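PDB 5MQR: beta-L-arabinobiosidase, which hydrolyses glycosidic bonds in complex plant pectin as a gut bacterial beta-L-arabinobiosidase, and may also have exo-alpha-sialidase activity. Local coordinates for residues Q44-V49 / I564-F569; I400-V405 / S424-T429; L448-K453 / D457-E462; D417-S422 / T429-Y434. All blocks are in the same frame, centred on the assembly; numbering follows the deposited sequence.

Contact 1: Q44-V49 / I564-F569; sequences QLSPVV and IERIVF. With NA (sodium ion), chain I.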
loop_
_atom_site.group_PDB
_atom_site.type_symbol
_atom_site.label_atom_id
_atom_site.label_comp_id
_atom_site.label_asym_id
_atom_site.label_seq_id
_atom_site.Cartn_x
_atom_site.Cartn_y
_atom_site.Cartn_z
ATOM N N GLN A 44 -4.305 -22.231 0.761
ATOM C CA GLN A 44 -3.589 -21.522 -0.286
ATOM C C GLN A 44 -3.745 -20.012 -0.178
ATOM O O GLN A 44 -3.577 -19.334 -1.157
ATOM C CB GLN A 44 -3.975 -21.997 -1.692
ATOM C CG GLN A 44 -3.751 -23.468 -1.901
ATOM C CD GLN A 44 -3.955 -23.876 -3.355
ATOM O OE1 GLN A 44 -5.026 -24.322 -3.731
ATOM N NE2 GLN A 44 -2.917 -23.727 -4.173
ATOM N N LEU A 45 -4.016 -19.498 1.027
ATOM C CA LEU A 45 -4.088 -18.067 1.286
ATOM C C LEU A 45 -2.720 -17.531 1.661
ATOM O O LEU A 45 -2.038 -18.106 2.503
ATOM C CB LEU A 45 -5.043 -17.787 2.429
ATOM C CG LEU A 45 -6.479 -18.278 2.265
ATOM C CD1 LEU A 45 -7.258 -17.923 3.511
ATOM C CD2 LEU A 45 -7.153 -17.683 1.024
ATOM N N SER A 46 -2.316 -16.445 1.014
ATOM C CA SER A 46 -1.119 -15.736 1.376
ATOM C C SER A 46 -1.439 -14.908 2.606
ATOM O O SER A 46 -2.541 -14.367 2.721
ATOM C CB SER A 46 -0.666 -14.818 0.236
ATOM O OG SER A 46 0.624 -14.280 0.497
ATOM N N PRO A 47 -0.499 -14.824 3.546
ATOM C CA PRO A 47 -0.756 -14.054 4.754
ATOM C C PRO A 47 -0.584 -12.583 4.536
ATOM O O PRO A 47 0.129 -12.195 3.630
ATOM C CB PRO A 47 0.312 -14.556 5.728
ATOM C CG PRO A 47 1.459 -14.921 4.837
ATOM C CD PRO A 47 0.816 -15.487 3.588
ATOM N N VAL A 48 -1.222 -11.785 5.391
ATOM C CA VAL A 48 -0.900 -10.372 5.490
ATOM C C VAL A 48 0.505 -10.211 6.090
ATOM O O VAL A 48 1.036 -11.138 6.707
ATOM C CB VAL A 48 -1.986 -9.562 6.221
ATOM C CG1 VAL A 48 -3.323 -9.703 5.485
ATOM C CG2 VAL A 48 -2.135 -9.965 7.676
ATOM N N VAL A 49 1.131 -9.055 5.860
ATOM C CA VAL A 49 2.507 -8.793 6.329
ATOM C C VAL A 49 2.546 -8.749 7.860
ATOM O O VAL A 49 1.717 -8.092 8.510
ATOM C CB VAL A 49 3.065 -7.446 5.797
ATOM C CG1 VAL A 49 4.401 -7.091 6.448
ATOM C CG2 VAL A 49 3.216 -7.473 4.276
ATOM N N ILE A 564 7.700 -15.350 -7.152
ATOM C CA ILE A 564 8.013 -15.757 -5.803
ATOM C C ILE A 564 7.784 -14.568 -4.895
ATOM O O ILE A 564 8.317 -13.481 -5.148
ATOM C CB ILE A 564 9.481 -16.175 -5.713
ATOM C CG1 ILE A 564 9.727 -17.364 -6.643
ATOM C CG2 ILE A 564 9.876 -16.478 -4.262
ATOM C CD1 ILE A 564 11.045 -17.255 -7.383
ATOM N N GLU A 565 7.006 -14.770 -3.845
ATOM C CA GLU A 565 6.697 -13.687 -2.911
ATOM C C GLU A 565 7.114 -13.933 -1.448
ATOM O O GLU A 565 6.980 -13.019 -0.627
ATOM C CB GLU A 565 5.200 -13.372 -2.951
ATOM C CG GLU A 565 4.294 -14.570 -2.683
ATOM C CD GLU A 565 3.005 -14.182 -1.993
ATOM O OE1 GLU A 565 2.376 -13.210 -2.471
ATOM O OE2 GLU A 565 2.613 -14.868 -1.008
ATOM N N ARG A 566 7.567 -15.144 -1.117
ATOM C CA ARG A 566 7.900 -15.505 0.260
ATOM C C ARG A 566 9.059 -16.457 0.354
ATOM O O ARG A 566 9.160 -17.384 -0.447
ATOM C CB ARG A 566 6.731 -16.193 0.931
ATOM C CG ARG A 566 5.729 -15.238 1.494
ATOM C CD ARG A 566 4.595 -16.027 2.079
ATOM N NE ARG A 566 3.710 -16.552 1.054
ATOM C CZ ARG A 566 2.804 -17.510 1.244
ATOM N NH1 ARG A 566 2.680 -18.124 2.422
ATOM N NH2 ARG A 566 2.023 -17.856 0.236
ATOM N N ILE A 567 9.889 -16.226 1.371
ATOM C CA ILE A 567 10.887 -17.179 1.815
ATOM C C ILE A 567 10.477 -17.624 3.221
ATOM O O ILE A 567 10.192 -16.794 4.071
ATOM C CB ILE A 567 12.324 -16.590 1.800
ATOM C CG1 ILE A 567 12.671 -16.036 0.412
ATOM C CG2 ILE A 567 13.358 -17.655 2.127
ATOM C CD1 ILE A 567 12.428 -14.559 0.318
ATOM N N VAL A 568 10.443 -18.945 3.430
ATOM C CA VAL A 568 9.938 -19.593 4.641
ATOM C C VAL A 568 11.074 -20.416 5.240
ATOM O O VAL A 568 11.762 -21.155 4.521
ATOM C CB VAL A 568 8.740 -20.532 4.323
ATOM C CG1 VAL A 568 8.310 -21.348 5.544
ATOM C CG2 VAL A 568 7.553 -19.735 3.794
ATOM N N PHE A 569 11.268 -20.284 6.550
ATOM C CA PHE A 569 12.262 -21.061 7.286
ATOM C C PHE A 569 11.457 -21.823 8.343
ATOM O O PHE A 569 10.784 -21.194 9.190
ATOM C CB PHE A 569 13.326 -20.156 7.931
ATOM C CG PHE A 569 14.072 -19.257 6.960
ATOM C CD1 PHE A 569 13.485 -18.121 6.451
ATOM C CD2 PHE A 569 15.385 -19.519 6.620
ATOM C CE1 PHE A 569 14.165 -17.285 5.577
ATOM C CE2 PHE A 569 16.086 -18.689 5.758
ATOM C CZ PHE A 569 15.484 -17.564 5.240
HETATM NA NA NA I . -3.564 -17.393 -2.793
HETATM O O HOH W 1 0.296 -19.397 3.242
HETATM O O HOH W 2 -3.516 -15.744 -1.507
HETATM O O HOH W 3 -5.708 -18.176 -3.105
HETATM O O HOH W 4 -4.172 -16.195 -4.931
#

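Contact 2: I400-V405 / S424-T429; sequences ISRIPV and SIAELT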
loop_
_atom_site.group_PDB
_atom_site.type_symbol
_atom_site.label_atom_id
_atom_site.label_comp_id
_atom_site.label_asym_id
_atom_site.label_seq_id
_atom_site.Cartn_x
_atom_site.Cartn_y
_atom_site.Cartn_z
ATOM N N ILE A 400 -2.597 -16.622 20.586
ATOM C CA ILE A 400 -2.976 -15.263 20.194
ATOM C C ILE A 400 -2.254 -14.912 18.873
ATOM O O ILE A 400 -1.203 -15.448 18.587
ATOM C CB ILE A 400 -2.701 -14.241 21.342
ATOM C CG1 ILE A 400 -3.632 -13.021 21.241
ATOM C CG2 ILE A 400 -1.222 -13.798 21.395
ATOM C CD1 ILE A 400 -3.637 -12.118 22.480
ATOM N N SER A 401 -2.847 -14.049 18.062
ATOM C CA SER A 401 -2.167 -13.531 16.882
ATOM C C SER A 401 -2.213 -12.028 16.901
ATOM O O SER A 401 -3.236 -11.427 17.209
ATOM C CB SER A 401 -2.765 -14.061 15.574
ATOM O OG SER A 401 -2.218 -15.336 15.235
ATOM N N ARG A 402 -1.073 -11.432 16.591
ATOM C CA ARG A 402 -0.968 -10.002 16.377
ATOM C C ARG A 402 -0.931 -9.754 14.868
ATOM O O ARG A 402 -0.105 -10.319 14.171
ATOM C CB ARG A 402 0.304 -9.489 17.009
ATOM C CG ARG A 402 0.544 -8.011 16.794
ATOM C CD ARG A 402 2.025 -7.769 16.915
ATOM N NE ARG A 402 2.349 -6.366 16.995
ATOM C CZ ARG A 402 3.583 -5.865 16.945
ATOM N NH1 ARG A 402 4.643 -6.647 16.770
ATOM N NH2 ARG A 402 3.740 -4.544 17.043
ATOM N N ILE A 403 -1.805 -8.882 14.399
ATOM C CA ILE A 403 -1.882 -8.506 12.988
ATOM C C ILE A 403 -1.607 -6.997 12.879
ATOM O O ILE A 403 -2.374 -6.200 13.425
ATOM C CB ILE A 403 -3.253 -8.865 12.410
ATOM C CG1 ILE A 403 -3.459 -10.384 12.531
ATOM C CG2 ILE A 403 -3.374 -8.390 10.972
ATOM C CD1 ILE A 403 -4.893 -10.789 12.760
ATOM N N PRO A 404 -0.493 -6.609 12.215
ATOM C CA PRO A 404 -0.187 -5.167 12.116
ATOM C C PRO A 404 -1.241 -4.366 11.359
ATOM O O PRO A 404 -1.806 -4.866 10.402
ATOM C CB PRO A 404 1.165 -5.124 11.392
ATOM C CG PRO A 404 1.791 -6.438 11.765
ATOM C CD PRO A 404 0.645 -7.424 11.757
ATOM N N VAL A 405 -1.505 -3.163 11.861
ATOM C CA VAL A 405 -2.484 -2.228 11.325
ATOM C C VAL A 405 -1.734 -0.916 11.053
ATOM O O VAL A 405 -0.900 -0.492 11.874
ATOM C CB VAL A 405 -3.629 -2.018 12.325
ATOM C CG1 VAL A 405 -4.619 -0.962 11.861
ATOM C CG2 VAL A 405 -4.343 -3.346 12.556
ATOM N N SER A 424 13.518 -6.903 20.285
ATOM C CA SER A 424 12.621 -8.040 20.556
ATOM C C SER A 424 11.840 -8.363 19.277
ATOM O O SER A 424 11.815 -7.545 18.336
ATOM C CB SER A 424 11.636 -7.697 21.680
ATOM O OG SER A 424 10.722 -6.676 21.254
ATOM N N ILE A 425 11.201 -9.540 19.246
ATOM C CA ILE A 425 10.457 -9.958 18.050
ATOM C C ILE A 425 9.266 -9.058 17.728
ATOM O O ILE A 425 8.915 -8.921 16.554
ATOM C CB ILE A 425 10.041 -11.454 18.045
ATOM C CG1 ILE A 425 9.131 -11.814 19.210
ATOM C CG2 ILE A 425 11.284 -12.347 18.015
ATOM C CD1 ILE A 425 8.543 -13.211 19.061
ATOM N N ALA A 426 8.690 -8.411 18.747
ATOM C CA ALA A 426 7.660 -7.401 18.534
ATOM C C ALA A 426 8.084 -6.330 17.538
ATOM O O ALA A 426 7.221 -5.698 16.943
ATOM C CB ALA A 426 7.263 -6.733 19.852
ATOM N N GLU A 427 9.389 -6.095 17.377
ATOM C CA GLU A 427 9.887 -5.115 16.404
ATOM C C GLU A 427 10.133 -5.680 15.001
ATOM O O GLU A 427 10.504 -4.929 14.086
ATOM C CB GLU A 427 11.152 -4.432 16.939
ATOM C CG GLU A 427 10.911 -3.476 18.106
ATOM C CD GLU A 427 12.195 -3.147 18.827
ATOM O OE1 GLU A 427 13.047 -2.447 18.239
ATOM O OE2 GLU A 427 12.367 -3.612 19.979
ATOM N N LEU A 428 9.930 -6.983 14.815
ATOM C CA LEU A 428 10.013 -7.594 13.489
ATOM C C LEU A 428 8.696 -7.458 12.728
ATOM O O LEU A 428 8.008 -8.440 12.427
ATOM C CB LEU A 428 10.466 -9.044 13.570
ATOM C CG LEU A 428 11.824 -9.274 14.231
ATOM C CD1 LEU A 428 12.226 -10.745 14.128
ATOM C CD2 LEU A 428 12.911 -8.400 13.636
ATOM N N THR A 429 8.421 -6.206 12.370
ATOM C CA THR A 429 7.209 -5.761 11.665
ATOM C C THR A 429 7.067 -6.365 10.259
ATOM O O THR A 429 5.964 -6.516 9.760
ATOM C CB THR A 429 7.204 -4.196 11.550
ATOM O OG1 THR A 429 8.459 -3.737 11.021
ATOM C CG2 THR A 429 6.999 -3.535 12.912
HETATM O O HOH W 5 6.285 -3.109 16.783
#

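Contact 3: L448-K453 / D457-E462; sequences LKLQDK and DYAKVE. With CA (calcium ion), chain J.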
loop_
_atom_site.group_PDB
_atom_site.type_symbol
_atom_site.label_atom_id
_atom_site.label_comp_id
_atom_site.label_asym_id
_atom_site.label_seq_id
_atom_site.Cartn_x
_atom_site.Cartn_y
_atom_site.Cartn_z
ATOM N N LEU A 448 18.228 -14.011 14.104
ATOM C CA LEU A 448 16.871 -14.502 14.314
ATOM C C LEU A 448 16.993 -15.996 14.597
ATOM O O LEU A 448 17.513 -16.732 13.756
ATOM C CB LEU A 448 16.018 -14.271 13.082
ATOM C CG LEU A 448 14.555 -14.724 13.148
ATOM C CD1 LEU A 448 13.786 -14.103 14.314
ATOM C CD2 LEU A 448 13.892 -14.368 11.836
ATOM N N LYS A 449 16.549 -16.434 15.775
ATOM C CA LYS A 449 16.769 -17.821 16.225
ATOM C C LYS A 449 15.472 -18.598 16.215
ATOM O O LYS A 449 14.450 -18.106 16.666
ATOM C CB LYS A 449 17.353 -17.862 17.635
ATOM C CG LYS A 449 18.017 -19.183 18.018
ATOM C CD LYS A 449 18.315 -19.383 19.509
ATOM C CE LYS A 449 18.470 -18.104 20.294
ATOM N NZ LYS A 449 19.135 -18.260 21.592
ATOM N N LEU A 450 15.555 -19.818 15.688
ATOM C CA LEU A 450 14.491 -20.776 15.707
ATOM C C LEU A 450 14.944 -21.921 16.609
ATOM O O LEU A 450 15.982 -22.525 16.348
ATOM C CB LEU A 450 14.259 -21.300 14.300
ATOM C CG LEU A 450 13.665 -20.279 13.325
ATOM C CD1 LEU A 450 14.670 -19.223 12.933
ATOM C CD2 LEU A 450 13.177 -20.986 12.069
ATOM N N GLN A 451 14.173 -22.211 17.657
ATOM C CA GLN A 451 14.412 -23.369 18.518
ATOM C C GLN A 451 13.244 -24.344 18.386
ATOM O O GLN A 451 12.146 -23.932 18.055
ATOM C CB GLN A 451 14.587 -22.937 19.960
ATOM C CG GLN A 451 15.847 -22.127 20.218
ATOM C CD GLN A 451 15.917 -21.570 21.635
ATOM O OE1 GLN A 451 15.005 -20.875 22.092
ATOM N NE2 GLN A 451 17.005 -21.862 22.333
ATOM N N ASP A 452 13.515 -25.637 18.598
ATOM C CA ASP A 452 12.534 -26.702 18.439
ATOM C C ASP A 452 12.862 -27.925 19.342
ATOM O O ASP A 452 13.817 -28.684 19.072
ATOM C CB ASP A 452 12.484 -27.129 16.970
ATOM C CG ASP A 452 11.299 -28.047 16.636
ATOM O OD1 ASP A 452 10.670 -28.648 17.523
ATOM O OD2 ASP A 452 11.005 -28.219 15.441
ATOM N N LYS A 453 12.060 -28.102 20.391
ATOM C CA LYS A 453 12.090 -29.322 21.189
ATOM C C LYS A 453 10.726 -29.980 21.216
ATOM O O LYS A 453 10.465 -30.804 22.080
ATOM C CB LYS A 453 12.581 -29.047 22.616
ATOM C CG LYS A 453 11.666 -28.129 23.401
ATOM C CD LYS A 453 12.098 -27.991 24.847
ATOM C CE LYS A 453 13.381 -27.213 25.011
ATOM N NZ LYS A 453 13.407 -26.619 26.381
ATOM N N ASP A 457 5.368 -30.050 16.704
ATOM C CA ASP A 457 5.273 -28.738 16.069
ATOM C C ASP A 457 6.681 -28.255 15.731
ATOM O O ASP A 457 7.659 -28.952 16.023
ATOM C CB ASP A 457 4.509 -27.731 16.982
ATOM C CG ASP A 457 3.568 -26.798 16.186
ATOM O OD1 ASP A 457 3.874 -26.521 14.996
ATOM O OD2 ASP A 457 2.534 -26.362 16.748
ATOM N N TYR A 458 6.772 -27.078 15.110
ATOM C CA TYR A 458 8.037 -26.507 14.705
ATOM C C TYR A 458 7.984 -24.999 14.790
ATOM O O TYR A 458 6.889 -24.426 14.904
ATOM C CB TYR A 458 8.387 -26.944 13.280
ATOM C CG TYR A 458 7.223 -26.958 12.320
ATOM C CD1 TYR A 458 6.607 -25.754 11.883
ATOM C CD2 TYR A 458 6.748 -28.158 11.812
ATOM C CE1 TYR A 458 5.535 -25.790 10.986
ATOM C CE2 TYR A 458 5.698 -28.197 10.908
ATOM C CZ TYR A 458 5.098 -27.025 10.497
ATOM O OH TYR A 458 4.072 -27.131 9.601
ATOM N N ALA A 459 9.171 -24.388 14.749
ATOM C CA ALA A 459 9.325 -22.931 14.647
ATOM C C ALA A 459 9.263 -22.591 13.176
ATOM O O ALA A 459 9.708 -23.363 12.345
ATOM C CB ALA A 459 10.647 -22.466 15.238
ATOM N N LYS A 460 8.696 -21.442 12.853
ATOM C CA LYS A 460 8.602 -21.032 11.467
ATOM C C LYS A 460 8.558 -19.519 11.351
ATOM O O LYS A 460 7.774 -18.869 12.057
ATOM C CB LYS A 460 7.374 -21.653 10.825
ATOM C CG LYS A 460 7.361 -21.504 9.333
ATOM C CD LYS A 460 5.971 -21.641 8.787
ATOM C CE LYS A 460 5.231 -20.340 8.926
ATOM N NZ LYS A 460 3.759 -20.536 8.904
ATOM N N VAL A 461 9.402 -18.981 10.458
ATOM C CA VAL A 461 9.397 -17.570 10.066
ATOM C C VAL A 461 9.225 -17.477 8.536
ATOM O O VAL A 461 9.715 -18.347 7.819
ATOM C CB VAL A 461 10.647 -16.816 10.582
ATOM C CG1 VAL A 461 10.756 -16.922 12.097
ATOM C CG2 VAL A 461 11.930 -17.328 9.985
ATOM N N GLU A 462 8.481 -16.469 8.062
ATOM C CA GLU A 462 8.262 -16.203 6.640
ATOM C C GLU A 462 8.593 -14.730 6.392
ATOM O O GLU A 462 8.090 -13.852 7.099
ATOM C CB GLU A 462 6.809 -16.405 6.160
ATOM C CG GLU A 462 6.051 -17.635 6.608
ATOM C CD GLU A 462 4.884 -18.069 5.688
ATOM O OE1 GLU A 462 4.437 -17.308 4.815
ATOM O OE2 GLU A 462 4.421 -19.245 5.817
HETATM CA CA CA J . 9.622 -30.292 16.049
HETATM O O HOH W 6 8.096 -32.031 15.202
HETATM O O HOH W 7 9.991 -30.423 13.653
#

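Contact 4: D417-S422 / T429-Y434; sequences DDFSKS and TNWNIY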
loop_
_atom_site.group_PDB
_atom_site.type_symbol
_atom_site.label_atom_id
_atom_site.label_comp_id
_atom_site.label_asym_id
_atom_site.label_seq_id
_atom_site.Cartn_x
_atom_site.Cartn_y
_atom_site.Cartn_z
ATOM N N ASP A 417 17.641 -6.840 6.086
ATOM C CA ASP A 417 17.259 -6.917 7.474
ATOM C C ASP A 417 18.484 -7.194 8.307
ATOM O O ASP A 417 19.229 -8.141 8.048
ATOM C CB ASP A 417 16.242 -8.041 7.693
ATOM C CG ASP A 417 14.970 -7.887 6.839
ATOM O OD1 ASP A 417 14.728 -6.849 6.181
ATOM O OD2 ASP A 417 14.193 -8.863 6.830
ATOM N N ASP A 418 18.692 -6.336 9.297
ATOM C CA ASP A 418 19.734 -6.485 10.295
ATOM C C ASP A 418 19.001 -6.642 11.628
ATOM O O ASP A 418 18.447 -5.680 12.149
ATOM C CB ASP A 418 20.629 -5.244 10.240
ATOM C CG ASP A 418 21.749 -5.245 11.273
ATOM O OD1 ASP A 418 21.832 -6.197 12.075
ATOM O OD2 ASP A 418 22.536 -4.250 11.281
ATOM N N PHE A 419 18.997 -7.861 12.160
ATOM C CA PHE A 419 18.209 -8.179 13.362
ATOM C C PHE A 419 18.755 -7.549 14.649
ATOM O O PHE A 419 18.019 -7.421 15.615
ATOM C CB PHE A 419 18.050 -9.687 13.540
ATOM C CG PHE A 419 17.378 -10.361 12.381
ATOM C CD1 PHE A 419 16.084 -10.006 12.010
ATOM C CD2 PHE A 419 18.042 -11.347 11.646
ATOM C CE1 PHE A 419 15.468 -10.610 10.923
ATOM C CE2 PHE A 419 17.430 -11.953 10.564
ATOM C CZ PHE A 419 16.136 -11.587 10.203
ATOM N N SER A 420 20.027 -7.136 14.642
ATOM C CA SER A 420 20.654 -6.438 15.784
ATOM C C SER A 420 19.998 -5.083 16.020
ATOM O O SER A 420 20.056 -4.547 17.117
ATOM C CB SER A 420 22.173 -6.261 15.576
ATOM O OG SER A 420 22.446 -5.335 14.542
ATOM N N LYS A 421 19.357 -4.544 14.995
ATOM C CA LYS A 421 18.596 -3.307 15.140
ATOM C C LYS A 421 17.260 -3.479 15.866
ATOM O O LYS A 421 16.586 -2.480 16.134
ATOM C CB LYS A 421 18.367 -2.656 13.764
ATOM C CG LYS A 421 19.643 -2.134 13.114
ATOM C CD LYS A 421 19.287 -1.366 11.839
ATOM C CE LYS A 421 20.514 -0.892 11.056
ATOM N NZ LYS A 421 20.079 -0.495 9.683
ATOM N N SER A 422 16.865 -4.720 16.165
ATOM C CA SER A 422 15.602 -4.996 16.849
ATOM C C SER A 422 15.893 -5.563 18.214
ATOM O O SER A 422 16.705 -6.475 18.347
ATOM C CB SER A 422 14.779 -5.972 16.029
ATOM O OG SER A 422 14.410 -5.371 14.801
ATOM N N THR A 429 8.421 -6.206 12.370
ATOM C CA THR A 429 7.209 -5.761 11.665
ATOM C C THR A 429 7.067 -6.365 10.259
ATOM O O THR A 429 5.964 -6.516 9.760
ATOM C CB THR A 429 7.204 -4.196 11.550
ATOM O OG1 THR A 429 8.459 -3.737 11.021
ATOM C CG2 THR A 429 6.999 -3.535 12.912
ATOM N N ASN A 430 8.186 -6.681 9.629
ATOM C CA ASN A 430 8.211 -7.251 8.290
ATOM C C ASN A 430 8.331 -8.786 8.248
ATOM O O ASN A 430 8.459 -9.351 7.150
ATOM C CB ASN A 430 9.385 -6.656 7.517
ATOM C CG ASN A 430 9.223 -5.185 7.263
ATOM O OD1 ASN A 430 8.191 -4.726 6.754
ATOM N ND2 ASN A 430 10.241 -4.431 7.599
ATOM N N TRP A 431 8.302 -9.448 9.408
ATOM C CA TRP A 431 8.422 -10.908 9.467
ATOM C C TRP A 431 7.151 -11.528 9.987
ATOM O O TRP A 431 6.552 -11.016 10.911
ATOM C CB TRP A 431 9.599 -11.315 10.322
ATOM C CG TRP A 431 10.878 -11.182 9.602
ATOM C CD1 TRP A 431 11.609 -10.047 9.443
ATOM C CD2 TRP A 431 11.578 -12.212 8.907
ATOM N NE1 TRP A 431 12.740 -10.304 8.707
ATOM C CE2 TRP A 431 12.750 -11.630 8.365
ATOM C CE3 TRP A 431 11.346 -13.587 8.714
ATOM C CZ2 TRP A 431 13.681 -12.363 7.628
ATOM C CZ3 TRP A 431 12.270 -14.324 7.995
ATOM C CH2 TRP A 431 13.430 -13.708 7.448
ATOM N N ASN A 432 6.721 -12.598 9.333
ATOM C CA ASN A 432 5.639 -13.444 9.821
ATOM C C ASN A 432 6.256 -14.526 10.688
ATOM O O ASN A 432 7.252 -15.120 10.307
ATOM C CB ASN A 432 4.865 -14.015 8.651
ATOM C CG ASN A 432 4.107 -12.928 7.907
ATOM O OD1 ASN A 432 4.688 -11.913 7.501
ATOM N ND2 ASN A 432 2.808 -13.086 7.803
ATOM N N ILE A 433 5.710 -14.711 11.882
ATOM C CA ILE A 433 6.323 -15.530 12.903
ATOM C C ILE A 433 5.260 -16.483 13.470
ATOM O O ILE A 433 4.145 -16.077 13.801
ATOM C CB ILE A 433 6.947 -14.636 14.001
ATOM C CG1 ILE A 433 8.156 -13.885 13.452
ATOM C CG2 ILE A 433 7.400 -15.457 15.195
ATOM C CD1 ILE A 433 8.707 -12.878 14.425
ATOM N N TYR A 434 5.644 -17.752 13.562
ATOM C CA TYR A 434 4.861 -18.824 14.142
ATOM C C TYR A 434 5.715 -19.385 15.272
ATOM O O TYR A 434 6.768 -19.962 15.008
ATOM C CB TYR A 434 4.607 -19.891 13.069
ATOM C CG TYR A 434 3.840 -21.085 13.575
ATOM C CD1 TYR A 434 2.468 -21.004 13.831
ATOM C CD2 TYR A 434 4.473 -22.293 13.787
ATOM C CE1 TYR A 434 1.757 -22.110 14.288
ATOM C CE2 TYR A 434 3.771 -23.388 14.248
ATOM C CZ TYR A 434 2.416 -23.299 14.505
ATOM O OH TYR A 434 1.729 -24.395 14.994
#

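Contact 1: Q44-V49 / I564-F569
Glu565 OE2 is gripped by Ser46 OG and Arg566 NE at a classic beta bulge, where Glu565 and Arg566 on strand 564-570 both face Leu492 of the neighbouring strand. Ser46 OG donates to Glu565 OE2 over 2.6 Å, on its syn lone pair. Arg566 NE meets Glu565 OE2 on the anti side at 2.9 Å, the oxygen lying 27° out of the guanidinium plane, and closes a salt bridge between consecutive residues. The bulge sets both side chains toward loop 44-49, and the Arg566 chain, bent at its third torsion (chi3 -76°), folds back onto the carboxylate. Pro47 packs over one face of the guanidinium, with CD 3.4 Å from Arg566 NH1 and offset toward the rim. Arg566 also forms a salt bridge with Glu462 of the adjacent strand, while Lys464 donates to Ser46 OG, so the buried charges lie in a mixed network that probably offsets them. The loop continues into a sodium site: Gln44 O binds the sodium ion at 2.5 Å, and Glu494 and Asn495 complete the protein ligands. Water 2 links the sodium ion to Ser46 N. Water 1 accepts from Arg566 NH1 at 2.8 Å and donates to Leu45 O, also at 2.8 Å.

Contact 2: I400-V405 / S424-T429
Arg402 reaches from strand 397-403 to the 3-10 turn at 425-427 and donates through NH1 to Ala426 O at 2.8 Å. This is the close part of the contact: the N-H...O angle is 170°, nearly straight, and the oxygen lies at the guanidinium edge, almost in its plane. CG stands anti to the backbone N (chi1 178°) and the chain runs extended from CG to NE, which lets the arginine span backbones whose nearest CA atoms, those of Arg402 and Ala426, are 9.3 Å apart. The Ala426 methyl only brushes the same nitrogen, CB lying 4.0 Å from Arg402 NH1. On the looser, hydrated part, water 5 accepts from Arg402 NH2 at 2.9 Å and donates to Ala426 O at 2.8 Å, so one carbonyl receives both a direct and a water-mediated bond from the same guanidinium. Outside the two segments, Asp386 forms a salt bridge with NH2 and the Tyr114 hydroxyl is hydrogen-bonded to NH1, which would help to fix the rotation of the group. Leu428 centres an inverse gamma turn. The 3-10 turn, tied here to strand 397-403 of the ten-stranded mixed sheet, belongs to the connection that enters this sheet at strand 431-435, coming from strand 416-417 of another sheet.

Contact 3: L448-K453 / D457-E462
A calcium site closes the connection between strands 447-452 and 460-468, which belong to different sheets; the touching parts 448-452 and 457-461 run 171° apart, face to face as in a beta sandwich. Asp452 chelates the calcium ion with both carboxylate oxygens, OD1 at 2.4 Å and OD2 at 2.6 Å. From the other segment the ligand is a main-chain atom, Asp457 O, 2.4 Å from the calcium ion. Two waters bind as well, and Asp454 and Glu597 complete the site. Beyond the ion the contact turns apolar. Leu450 CB meets the methyl of Ala459, with CB 3.9 Å from CB, and Ala459 CB also lies 3.5 Å from Gln451 O. Farther along, Leu448 and Val461 reach toward each other tip to tip, CD2 of the leucine 4.0 Å from CG2 of the valine. Asp457 directs its carboxylate elsewhere: Asp457 OD1 accepts from Tyr458 N at 3.0 Å, while OD2 is hydrogen-bonded to Thr356 OG1. Thr571 OG1 is hydrogen-bonded to Asp452 OD2. Asp452 OD1 and OD2 lie close to Asp457 O, and the repulsion expected between these oxygens is probably offset by the calcium ion they share, which ties the two segments together.

Contact 4: D417-S422 / T429-Y434
The two backbones stay well apart, with the CA atoms of Asp417 and Asn430 nearest at 9.1 Å, and the gap is bridged by side chains from segment 417-422, which holds a 3-10 turn at 419-421, and from the strand leading to Tyr434. The indole of Trp431 is met by two residues of segment 417-422. Trp431 NE1 donates to Asp417 OD2 over 2.8 Å; the bond is bent, with an N-H...O angle of 137°, and the nitrogen approaches from above the carboxylate plane. Carboxylate and indole planes lie 70° apart. Phe419 makes an offset edge-to-face pair with the five-membered ring, the phenylalanine edge toward the indole face, with centroids 5.4 Å apart and planes at 62°. At that edge, Phe419 CE1 is 3.5 Å from Trp431 NE1 and Phe419 CZ is 3.6 Å from Trp431 CZ2. The phenylalanine gets there with CG anti to the carbonyl carbon, which brings its ring end nearer to the tryptophan. The turn carrying it has its own brace: Asp418 OD1 accepts from Ser420 N in an Asx turn, and from Ser420 OG at 2.7 Å. Arg463 forms a salt bridge with Asp417 OD2, giving this oxygen a second, charged partner. A bound buffer molecule, probably from the crystallisation liquor, lies beside Trp431. Trp431 touches Val461 of strand 460-468 as well as Ile604 and Val607 of strand 600-610, with Phe419 touching Leu443 of strand 441-444.

Contacts 1, 3 and 4 are buried, whereas contact 2 is only partly so, and all four reach the same mixed sheet. Its strand 460-468 lies between 431-435 and 564-570, so contact 3 adjoins both contact 4 and contact 1: probable backbone hydrogen bonds join Tyr434 N to Lys460 O and Phe569 N to Val461 O. Contacts 2 and 4 share Thr429 and are the closest pair, with centres about 9 Å apart. Chemistry changes with place. Charge and a nearby sodium ion mark contact 1, and a guanidinium-to-carbonyl bond with water marks contact 2. Contact 3 joins a calcium site to aliphatic packing between sheets, while contact 4 is chiefly aromatic with one indole-to-carboxylate bond.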